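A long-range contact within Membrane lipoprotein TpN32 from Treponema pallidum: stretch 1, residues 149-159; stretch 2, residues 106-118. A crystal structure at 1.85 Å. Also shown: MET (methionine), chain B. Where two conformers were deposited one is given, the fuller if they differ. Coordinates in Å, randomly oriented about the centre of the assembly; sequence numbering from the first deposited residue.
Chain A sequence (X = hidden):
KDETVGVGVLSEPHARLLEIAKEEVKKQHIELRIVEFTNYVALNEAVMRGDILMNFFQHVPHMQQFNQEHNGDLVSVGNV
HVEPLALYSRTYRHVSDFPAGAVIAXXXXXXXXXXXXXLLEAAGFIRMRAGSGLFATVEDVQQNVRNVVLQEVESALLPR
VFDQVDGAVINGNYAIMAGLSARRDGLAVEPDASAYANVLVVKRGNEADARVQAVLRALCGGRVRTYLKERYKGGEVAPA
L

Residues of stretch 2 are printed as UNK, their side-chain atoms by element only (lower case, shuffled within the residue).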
ATOM      1  N   VAL A 149      -4.867   6.433  22.354  1.00 29.52           N
ATOM      2  CA  VAL A 149      -4.517   7.724  21.764  1.00 21.65           C
ATOM      3  C   VAL A 149      -4.046   7.381  20.351  1.00 26.80           C
ATOM      4  O   VAL A 149      -3.090   6.624  20.214  1.00 24.61           O
ATOM      5  CB  VAL A 149      -3.295   8.390  22.527  1.00 23.00           C
ATOM      6  CG1 VAL A 149      -2.832   9.610  21.811  1.00 18.90           C
ATOM      7  CG2 VAL A 149      -3.647   8.681  23.959  1.00 27.53           C
ATOM      8  N   LEU A 150      -4.689   7.935  19.328  1.00 25.98           N
ATOM      9  CA  LEU A 150      -4.341   7.665  17.923  1.00 27.97           C
ATOM     10  C   LEU A 150      -3.473   8.770  17.337  1.00 27.97           C
ATOM     11  O   LEU A 150      -3.914   9.910  17.272  1.00 36.10           O
ATOM     12  CB  LEU A 150      -5.611   7.576  17.072  1.00 23.48           C
ATOM     13  CG  LEU A 150      -6.602   6.485  17.506  1.00 23.27           C
ATOM     14  CD1 LEU A 150      -7.910   6.627  16.742  1.00 28.67           C
ATOM     15  CD2 LEU A 150      -6.024   5.148  17.220  1.00 24.43           C
ATOM     16  N   GLN A 151      -2.260   8.460  16.908  1.00 22.80           N
ATOM     17  CA  GLN A 151      -1.412   9.508  16.334  1.00 19.82           C
ATOM     18  C   GLN A 151      -1.242   9.340  14.854  1.00 20.40           C
ATOM     19  O   GLN A 151      -0.779   8.308  14.404  1.00 17.53           O
ATOM     20  CB  GLN A 151      -0.008   9.497  16.933  1.00 24.50           C
ATOM     21  CG  GLN A 151       0.044   9.510  18.422  1.00 36.81           C
ATOM     22  CD  GLN A 151       1.325  10.165  18.936  1.00 46.10           C
ATOM     23  OE1 GLN A 151       2.444   9.933  18.402  1.00 41.45           O
ATOM     24  NE2 GLN A 151       1.173  10.991  19.978  1.00 38.06           N
ATOM     25  N   GLU A 152      -1.582  10.365  14.089  1.00 13.33           N
ATOM     26  CA  GLU A 152      -1.441  10.299  12.651  1.00 15.54           C
ATOM     27  C   GLU A 152       0.029  10.576  12.309  1.00 20.71           C
ATOM     28  O   GLU A 152       0.592  11.563  12.786  1.00 21.42           O
ATOM     29  CB  GLU A 152      -2.350  11.364  12.008  1.00 21.96           C
ATOM     30  CG  GLU A 152      -3.847  11.114  12.242  1.00 26.72           C
ATOM     31  CD  GLU A 152      -4.685  12.350  11.940  1.00 39.32           C
ATOM     32  OE1 GLU A 152      -4.631  13.312  12.740  1.00 41.31           O
ATOM     33  OE2 GLU A 152      -5.378  12.369  10.896  1.00 40.47           O
ATOM     34  N   VAL A 153       0.634   9.747  11.461  1.00 12.62           N
ATOM     35  CA  VAL A 153       2.051   9.908  11.127  1.00 18.64           C
ATOM     36  C   VAL A 153       2.269   9.608   9.659  1.00 21.67           C
ATOM     37  O   VAL A 153       1.567   8.746   9.125  1.00 16.18           O
ATOM     38  CB  VAL A 153       2.903   8.904  11.962  1.00 18.47           C
ATOM     39  CG1 VAL A 153       4.383   9.014  11.606  1.00 24.59           C
ATOM     40  CG2 VAL A 153       2.712   9.157  13.424  1.00 17.49           C
ATOM     41  N   GLU A 154       3.201  10.306   8.984  1.00 15.83           N
ATOM     42  CA  GLU A 154       3.464   9.982   7.577  1.00 22.31           C
ATOM     43  C   GLU A 154       3.822   8.499   7.488  1.00 17.35           C
ATOM     44  O   GLU A 154       4.688   8.036   8.214  1.00 14.11           O
ATOM     45  CB  GLU A 154       4.653  10.765   7.018  1.00 26.11           C
ATOM     46  CG  GLU A 154       4.440  12.242   6.973  1.00 45.71           C
ATOM     47  CD  GLU A 154       5.358  12.902   5.967  1.00 53.94           C
ATOM     48  OE1 GLU A 154       6.556  12.530   5.922  1.00 57.51           O
ATOM     49  OE2 GLU A 154       4.881  13.787   5.223  1.00 60.28           O
ATOM     50  N   SER A 155       3.183   7.771   6.578  1.00 17.67           N
ATOM     51  CA  SER A 155       3.431   6.321   6.490  1.00 17.55           C
ATOM     52  C   SER A 155       4.880   5.873   6.508  1.00 20.38           C
ATOM     53  O   SER A 155       5.253   4.939   7.215  1.00 16.49           O
ATOM     54  CB  SER A 155       2.765   5.760   5.240  1.00 18.98           C
ATOM     55  OG  SER A 155       1.380   5.891   5.424  1.00 32.93           O
ATOM     56  N   ALA A 156       5.701   6.521   5.704  1.00 16.62           N
ATOM     57  CA  ALA A 156       7.109   6.139   5.651  1.00 19.00           C
ATOM     58  C   ALA A 156       7.856   6.282   6.993  1.00 15.42           C
ATOM     59  O   ALA A 156       8.906   5.650   7.202  1.00 16.99           O
ATOM     60  CB  ALA A 156       7.809   6.989   4.569  1.00 20.28           C
ATOM     61  N   LEU A 157       7.329   7.083   7.911  1.00 12.88           N
ATOM     62  CA  LEU A 157       7.984   7.315   9.189  1.00 14.57           C
ATOM     63  C   LEU A 157       7.454   6.459  10.321  1.00 16.35           C
ATOM     64  O   LEU A 157       7.926   6.549  11.437  1.00 16.86           O
ATOM     65  CB  LEU A 157       7.812   8.796   9.606  1.00 16.30           C
ATOM     66  CG  LEU A 157       8.306   9.831   8.582  1.00 19.58           C
ATOM     67  CD1 LEU A 157       8.140  11.279   9.111  1.00 23.97           C
ATOM     68  CD2 LEU A 157       9.778   9.540   8.317  1.00 25.83           C
ATOM     69  N   LEU A 158       6.462   5.638  10.025  0.63 16.29           N
ATOM     70  CA  LEU A 158       5.857   4.813  11.055  0.63 11.13           C
ATOM     71  C   LEU A 158       6.881   3.879  11.684  0.63 12.52           C
ATOM     72  O   LEU A 158       6.903   3.755  12.923  0.63 11.23           O
ATOM     73  CB  LEU A 158       4.637   4.096  10.452  0.63  3.19           C
ATOM     74  CG  LEU A 158       3.385   5.004  10.332  0.63  5.97           C
ATOM     75  CD1 LEU A 158       2.374   4.396   9.356  0.63  9.21           C
ATOM     76  CD2 LEU A 158       2.741   5.093  11.725  0.63  8.19           C
ATOM     77  N   PRO A 159       7.773   3.249  10.868  1.00 13.62           N
ATOM     78  CA  PRO A 159       8.794   2.341  11.401  1.00 13.79           C
ATOM     79  C   PRO A 159       9.779   3.175  12.244  1.00 17.04           C
ATOM     80  O   PRO A 159      10.350   2.668  13.189  1.00 13.71           O
ATOM     81  CB  PRO A 159       9.499   1.804  10.148  1.00 14.18           C
ATOM     82  CG  PRO A 159       8.411   1.804   9.120  1.00 15.23           C
ATOM     83  CD  PRO A 159       7.712   3.137   9.391  1.00 15.76           C
ATOM     84  N   UNK A 106      -0.852   5.691  13.346  1.00 10.89           N
ATOM     85  CA  UNK A 106      -1.447   5.207  12.115  1.00 10.82           C
ATOM     86  C   UNK A 106      -1.093   6.116  10.935  1.00 11.28           C
ATOM     87  O   UNK A 106      -0.653   7.264  11.127  1.00 16.72           O
ATOM     88  c   UNK A 106      -2.993   5.140  12.261  1.00 13.26           C
ATOM     89  c   UNK A 106      -3.388   4.237  13.445  1.00 15.25           C
ATOM     90  c   UNK A 106      -3.559   6.530  12.537  1.00 13.68           C
ATOM     91  c   UNK A 106      -5.087   6.471  12.799  1.00 12.97           C
ATOM     92  N   UNK A 107      -1.342   5.655   9.702  1.00 10.57           N
ATOM     93  CA  UNK A 107      -1.023   6.468   8.539  1.00 11.87           C
ATOM     94  C   UNK A 107      -1.801   7.772   8.549  1.00 18.98           C
ATOM     95  O   UNK A 107      -2.919   7.828   9.052  1.00 15.36           O
ATOM     96  c   UNK A 107      -1.191   4.213   7.861  1.00 12.71           C
ATOM     97  c   UNK A 107      -1.445   5.578   7.362  1.00 15.25           C
ATOM     98  c   UNK A 107      -1.766   4.299   9.283  1.00 12.53           C
ATOM     99  N   UNK A 108      -1.219   8.814   7.968  1.00 16.42           N
ATOM    100  CA  UNK A 108      -1.911  10.111   7.931  1.00 19.92           C
ATOM    101  C   UNK A 108      -2.475  10.488   6.560  1.00 21.05           C
ATOM    102  O   UNK A 108      -2.990  11.597   6.388  1.00 20.63           O
ATOM    103  o   UNK A 108       0.188  11.123   6.383  1.00 21.47           O
ATOM    104  c   UNK A 108       0.003  11.717   7.453  1.00 24.89           C
ATOM    105  c   UNK A 108      -0.999  11.225   8.476  1.00 20.17           C
ATOM    106  n   UNK A 108       0.674  12.818   7.787  1.00 23.85           N
ATOM    107  N   UNK A 109      -2.398   9.593   5.567  1.00 19.36           N
ATOM    108  CA  UNK A 109      -3.031   9.921   4.279  1.00 18.78           C
ATOM    109  C   UNK A 109      -4.414   9.274   4.404  1.00 18.74           C
ATOM    110  O   UNK A 109      -4.553   8.113   4.809  1.00 17.97           O
ATOM    111  o   UNK A 109      -2.685   7.238   2.225  1.00 22.48           O
ATOM    112  c   UNK A 109      -2.246   9.405   3.075  1.00 18.16           C
ATOM    113  o   UNK A 109      -1.334   7.384   3.938  1.00 19.20           O
ATOM    114  c   UNK A 109      -2.075   7.897   3.087  1.00 23.48           C
ATOM    115  N   UNK A 110      -5.454  10.031   4.073  1.00 17.86           N
ATOM    116  CA  UNK A 110      -6.835   9.577   4.347  1.00 18.11           C
ATOM    117  C   UNK A 110      -7.292   8.179   3.943  1.00 11.85           C
ATOM    118  O   UNK A 110      -7.955   7.510   4.730  1.00 18.81           O
ATOM    119  c   UNK A 110      -7.845  10.630   3.838  1.00 21.89           C
ATOM    120  o   UNK A 110      -7.818  10.681   2.435  1.00 29.17           O
ATOM    121  N   UNK A 111      -6.955   7.689   2.764  1.00 10.28           N
ATOM    122  CA  UNK A 111      -7.441   6.341   2.457  1.00 11.47           C
ATOM    123  C   UNK A 111      -6.775   5.253   3.348  1.00 16.17           C
ATOM    124  O   UNK A 111      -7.417   4.260   3.688  1.00 13.52           O
ATOM    125  o   UNK A 111      -5.881   5.886   0.625  1.00 16.77           O
ATOM    126  c   UNK A 111      -7.240   6.004   0.973  1.00 15.27           C
ATOM    127  N   UNK A 112      -5.500   5.419   3.715  1.00 12.09           N
ATOM    128  CA  UNK A 112      -4.862   4.424   4.581  1.00 13.37           C
ATOM    129  C   UNK A 112      -5.155   4.679   6.031  1.00 13.04           C
ATOM    130  O   UNK A 112      -5.059   3.760   6.851  1.00 12.45           O
ATOM    131  o   UNK A 112      -3.382   2.545   2.789  1.00 13.46           O
ATOM    132  n   UNK A 112      -2.649   4.540   1.969  1.00 13.87           N
ATOM    133  c   UNK A 112      -3.101   3.736   2.960  1.00 18.72           C
ATOM    134  c   UNK A 112      -3.355   4.358   4.305  1.00 16.34           C
ATOM    135  N   UNK A 113      -5.510   5.925   6.367  1.00 10.08           N
ATOM    136  CA  UNK A 113      -5.885   6.234   7.743  1.00 15.03           C
ATOM    137  C   UNK A 113      -7.211   5.531   8.015  1.00 13.44           C
ATOM    138  O   UNK A 113      -7.373   4.921   9.074  1.00 12.11           O
ATOM    139  c   UNK A 113      -6.353   8.083   9.407  1.00 17.85           C
ATOM    140  c   UNK A 113      -6.112   7.735   7.952  1.00 14.64           C
ATOM    141  o   UNK A 113      -6.956  10.038  10.613  1.00 23.28           O
ATOM    142  o   UNK A 113      -5.543  10.313   8.957  1.00 23.44           O
ATOM    143  c   UNK A 113      -6.279   9.590   9.675  1.00 23.47           C
ATOM    144  N   UNK A 114      -8.165   5.662   7.081  1.00  9.35           N
ATOM    145  CA  UNK A 114      -9.475   4.999   7.247  1.00 12.26           C
ATOM    146  C   UNK A 114      -9.292   3.499   7.354  1.00 15.14           C
ATOM    147  O   UNK A 114      -9.920   2.858   8.147  1.00 15.48           O
ATOM    148  c   UNK A 114     -10.384   5.295   6.032  1.00 14.38           C
ATOM    149  N   UNK A 115      -8.450   2.947   6.486  1.00 14.72           N
ATOM    150  CA  UNK A 115      -8.159   1.512   6.462  1.00 12.16           C
ATOM    151  C   UNK A 115      -7.621   1.040   7.812  1.00 13.56           C
ATOM    152  O   UNK A 115      -8.022  -0.020   8.325  1.00 13.17           O
ATOM    153  c   UNK A 115      -4.089  -1.736   3.077  1.00 16.57           C
ATOM    154  n   UNK A 115      -3.688  -2.968   2.768  1.00 11.43           N
ATOM    155  c   UNK A 115      -6.762  -0.163   5.103  1.00 15.89           C
ATOM    156  n   UNK A 115      -5.189  -1.520   3.774  1.00 12.92           N
ATOM    157  c   UNK A 115      -5.665  -0.170   4.047  1.00 13.45           C
ATOM    158  c   UNK A 115      -7.133   1.273   5.348  1.00 12.51           C
ATOM    159  n   UNK A 115      -3.420  -0.677   2.658  1.00 11.22           N
ATOM    160  N   UNK A 116      -6.696   1.824   8.378  1.00 10.22           N
ATOM    161  CA  UNK A 116      -6.097   1.494   9.664  1.00 11.17           C
ATOM    162  C   UNK A 116      -7.140   1.616  10.802  1.00 16.25           C
ATOM    163  O   UNK A 116      -7.166   0.807  11.720  1.00 12.36           O
ATOM    164  c   UNK A 116      -4.904   2.421   9.940  1.00 12.95           C
ATOM    165  N   UNK A 117      -7.996   2.638  10.714  1.00 12.17           N
ATOM    166  CA  UNK A 117      -9.049   2.837  11.726  1.00 13.54           C
ATOM    167  C   UNK A 117     -10.040   1.644  11.696  1.00  9.92           C
ATOM    168  O   UNK A 117     -10.484   1.184  12.759  1.00 11.50           O
ATOM    169  c   UNK A 117      -9.606   6.731  11.322  1.00 16.60           C
ATOM    170  c   UNK A 117      -8.610   5.489  13.267  1.00 14.98           C
ATOM    171  c   UNK A 117      -8.880   5.419  11.788  1.00 13.24           C
ATOM    172  c   UNK A 117      -9.758   4.180  11.457  1.00 10.49           C
ATOM    173  N   UNK A 118     -10.348   1.135  10.496  1.00 12.47           N
ATOM    174  CA  UNK A 118     -11.250  -0.018  10.379  1.00 14.74           C
ATOM    175  C   UNK A 118     -10.582  -1.335  10.858  1.00 17.28           C
ATOM    176  O   UNK A 118     -11.257  -2.289  11.286  1.00 14.65           O
ATOM    177  c   UNK A 118     -11.810  -0.105   8.959  1.00 17.07           C
ATOM    178  c   UNK A 118     -14.719   3.122   7.085  1.00 31.92           C
ATOM    179  c   UNK A 118     -12.648   1.127   8.676  1.00 21.92           C
ATOM    180  n   UNK A 118     -13.771   3.177   6.133  1.00 32.94           N
ATOM    181  c   UNK A 118     -13.916   0.893   7.873  1.00 26.53           C
ATOM    182  n   UNK A 118     -14.808   2.068   7.902  1.00 30.01           N
ATOM    183  n   UNK A 118     -15.586   4.125   7.223  1.00 26.91           N
TER
HETATM  184  N   MET B 301       1.775  -0.776  -0.596  1.00 16.99           N
HETATM  185  CA  MET B 301       0.768   0.050   0.166  1.00 15.58           C
HETATM  186  C   MET B 301      -0.318  -0.795   0.867  1.00 19.64           C
HETATM  187  O   MET B 301      -0.607  -0.544   2.063  1.00 18.90           O
HETATM  188  CB  MET B 301       0.069   1.049  -0.783  1.00 16.82           C
HETATM  189  CG  MET B 301      -0.726   2.089  -0.023  1.00 13.47           C
HETATM  190  SD  MET B 301      -1.608   3.268  -1.071  1.00 12.43           S
HETATM  191  CE  MET B 301      -0.197   4.375  -1.493  1.00 10.58           C
HETATM  192  OXT MET B 301      -0.873  -1.699   0.204  1.00 20.90           O
HETATM  193  O   HOH W   1       0.900   8.776   4.922  1.00 21.38           O
HETATM  194  O   HOH W   2      -0.082   4.894   3.748  1.00 13.89           O

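Position 106 carries four carbons, forked at the first, with one arm two carbons long; that is isoleucine. Its backbone fixes the register: Ile106 N donates to Gln151 O (2.8 Å, 163°), and Val153 N donates to Ile106 O (2.8 Å, 151°). Ile106 CD1 lies 4.4 Å from Leu150 CB.

At 107 three carbons close a ring onto the backbone N, which identifies proline. Pro107 CB sits 3.4 Å from Ser155 OG and Pro107 CG 3.9 Å from Leu158 CD1. The ring leaves N without a hydrogen to donate.

Position 108 has two carbons, the second bearing one oxygen and one nitrogen: asparagine. Asn108 CB packs 3.8 Å from Glu152 CB, and Asn108 ND2 is 3.9 Å from Glu154 CG.

Position 109 has two carbons, the second bearing two oxygens, hence aspartate. Asp109 occupies the N-cap position, and its O accepts from the backbone N of 113 at 2.9 Å.

Positions 110 and 111 each show one carbon and one oxygen without a fork, so both are serine; Ser110 and Ser111 do not touch stretch 1.

Position 112 repeats the pattern of two carbons with one oxygen and one nitrogen. It is asparagine, and Asn112 ND2 donates to Asp109 OD2 (2.7 Å, 158°), tying the first turn to the residue before it.

At 113 three carbons end in two oxygens, as in glutamate. Glu113 OE2 approaches Glu152 OE2 to 2.8 Å, a close pairing of like charges.

Position 114 has a single carbon, alanine, out of reach of stretch 1. Position 115 has three carbons, a nitrogen, and a carbon carrying two more nitrogens: arginine. Arg115 NH1 donates to O of the bound methionine (2.9 Å) and to Asn112 OD1 (3.2 Å).

Position 116 is again one carbon, alanine. Position 117 has four carbons forked at the second, which marks leucine; Leu117 CD2 meets Leu150 CD1 at 3.7 Å. Position 118 has the arginine pattern, and Arg118 makes no contact with stretch 1.

The contact is a short parallel pairing, with bridges Glu152 to Ile106 and Val153 to Pro107, burying 518 Å² in all. Two backbone hydrogen bonds set the register, and Glu152 CA and Pro107 CA add CA-H...O contacts to Ile106 O and Val153 O, each 3.5 Å. Leu150 reaches both Ile106 and Leu117, joining strand to helix. Beyond the strands, water 1 accepts from Ser155 N (3.0 Å) and donates to Asn108 OD1 (2.9 Å) and Asp109 OD1 (2.8 Å), bridging the two turns.

Stretch 2 106-118: IPNDSSNEARALR
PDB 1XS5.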